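Local coordinates for Polyphosphate:AMP phosphotransferase (Meiothermus ruber H328, PDB 5O6M) that uses inorganic polyphosphate as phosphate donor to convert AMP to ADP and ADP to ATP, and also accepts other nucleoside mono- and diphosphates, at the interface of chains A and B. Numbering follows the deposited sequence. Chains: chain A/B, Polyphosphate:AMP phosphotransferase.

The interface of chains A and B. Residues chain A 48, 82, 84; chain B 71, 74-75.
Both carboxylate oxygens of A:Glu48 face one guanidinium nitrogen of B:Arg75 across the two-fold symmetric interface, a long salt bridge in which OE1 of A:Glu48 stands 3.5 Å from NH1 of B:Arg75 and OE2 sits almost as near. The structure alone does not show whether the chains pair this way in solution. The two side chains cross at about a right angle, and the carboxylate plane is turned 53° from that of the guanidinium, so this is not the coplanar, two-pronged pairing; both oxygens share NH1 at long range. A bend at chi3 (64°) in the arginine swings the guanidinium towards helix 29-53 of chain A, while its CG–CD stem lies over the flat face of the A:Asn82 amide. CD of B:Arg75 packs against both partners, 3.7 Å from OE2 of A:Glu48 and 3.9 Å from the amide nitrogen ND2 of A:Asn82.

The amide of A:Asn82 has its CG swung anti to the backbone N (chi1 -173°), which carries it out to the partner chain. Its plane is nearly perpendicular to that of the guanidinium. The backbone N of A:Ser84 donates to OD1 of A:Asn82 over 2.9 Å, off the lone pairs and from the face turned away from B:Arg75, so the amide is held between the two. This bond is likely to fix which way the amide faces, with ND2 towards B:Asp71, whose OD1 is 4.1 Å away, a loose polar approach. B:Asp71 directly follows the P-loop (Walker A) lysine, in the first turn of helix 70-77; the patch thus sets chain A against the helix after the P-loop of chain B, beside its ATP pocket. With an alanine at A:Asn82, the backbone N of A:Ser84 would probably lose this acceptor and the B:Arg75 stem its supporting face.

At the far edge, the methyl CG2 of B:Ile74 rests 4.1 Å from the hydroxyl OG of A:Ser84.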
ATOM      1  N   GLU A  48       9.670   3.838  25.163  1.00 52.33           N
ATOM      2  CA  GLU A  48      10.653   4.809  24.696  1.00 53.01           C
ATOM      3  C   GLU A  48      11.997   4.142  24.451  1.00 45.34           C
ATOM      4  O   GLU A  48      12.732   4.540  23.542  1.00 51.95           O
ATOM      5  CB  GLU A  48      10.774   5.958  25.699  1.00 49.41           C
ATOM      6  CG  GLU A  48       9.439   6.635  25.976  1.00 56.95           C
ATOM      7  CD  GLU A  48       9.501   8.142  25.850  1.00 80.16           C
ATOM      8  OE1 GLU A  48      10.243   8.774  26.636  1.00 90.92           O
ATOM      9  OE2 GLU A  48       8.809   8.693  24.964  1.00 76.52           O
ATOM     10  N   ASN A  82       4.187   7.143  23.877  1.00 45.59           N
ATOM     11  CA  ASN A  82       4.476   8.049  22.775  1.00 53.69           C
ATOM     12  C   ASN A  82       3.738   7.589  21.521  1.00 61.52           C
ATOM     13  O   ASN A  82       3.989   6.475  21.034  1.00 51.22           O
ATOM     14  CB  ASN A  82       5.979   8.096  22.505  1.00 54.19           C
ATOM     15  CG  ASN A  82       6.360   9.157  21.479  1.00 56.81           C
ATOM     16  OD1 ASN A  82       5.549   9.547  20.636  1.00 56.52           O
ATOM     17  ND2 ASN A  82       7.607   9.607  21.529  1.00 64.20           N
ATOM     18  N   SER A  84       4.165   8.116  18.526  1.00 58.32           N
ATOM     19  CA  SER A  84       5.020   7.868  17.372  1.00 53.44           C
ATOM     20  C   SER A  84       5.538   6.437  17.307  1.00 46.98           C
ATOM     21  O   SER A  84       6.066   6.044  16.263  1.00 56.76           O
ATOM     22  CB  SER A  84       6.196   8.844  17.371  1.00 54.91           C
ATOM     23  OG  SER A  84       5.736  10.185  17.424  1.00 56.78           O
TER
ATOM     24  N   ASP B  71       8.366  17.105  18.398  1.00 65.38           N
ATOM     25  CA  ASP B  71       8.248  15.835  19.110  1.00 61.75           C
ATOM     26  C   ASP B  71       7.600  16.034  20.475  1.00 67.88           C
ATOM     27  O   ASP B  71       6.750  15.237  20.892  1.00 61.27           O
ATOM     28  CB  ASP B  71       9.617  15.171  19.265  1.00 75.07           C
ATOM     29  CG  ASP B  71       9.529  13.798  19.920  1.00 89.00           C
ATOM     30  OD1 ASP B  71       8.573  13.050  19.617  1.00 87.11           O
ATOM     31  OD2 ASP B  71      10.411  13.467  20.744  1.00 89.28           O
ATOM     32  N   ILE B  74       3.741  16.624  20.096  1.00 67.17           N
ATOM     33  CA  ILE B  74       3.018  15.369  19.905  1.00 63.25           C
ATOM     34  C   ILE B  74       2.875  14.636  21.230  1.00 59.83           C
ATOM     35  O   ILE B  74       1.778  14.212  21.613  1.00 59.89           O
ATOM     36  CB  ILE B  74       3.727  14.490  18.858  1.00 58.90           C
ATOM     37  CG1 ILE B  74       3.596  15.094  17.461  1.00 54.03           C
ATOM     38  CG2 ILE B  74       3.188  13.061  18.901  1.00 53.29           C
ATOM     39  CD1 ILE B  74       4.501  14.442  16.440  1.00 46.36           C
ATOM     40  N   ARG B  75       3.988  14.473  21.950  1.00 62.81           N
ATOM     41  CA  ARG B  75       3.973  13.666  23.164  1.00 70.82           C
ATOM     42  C   ARG B  75       3.103  14.301  24.244  1.00 64.78           C
ATOM     43  O   ARG B  75       2.402  13.595  24.976  1.00 62.07           O
ATOM     44  CB  ARG B  75       5.400  13.462  23.668  1.00 72.31           C
ATOM     45  CG  ARG B  75       5.652  12.099  24.285  1.00 76.65           C
ATOM     46  CD  ARG B  75       7.117  11.930  24.659  1.00 88.72           C
ATOM     47  NE  ARG B  75       7.526  12.867  25.703  1.00 98.22           N
ATOM     48  CZ  ARG B  75       8.746  12.917  26.231  1.00107.15           C
ATOM     49  NH1 ARG B  75       9.688  12.081  25.814  1.00 96.47           N
ATOM     50  NH2 ARG B  75       9.025  13.802  27.179  1.00107.17           N
TER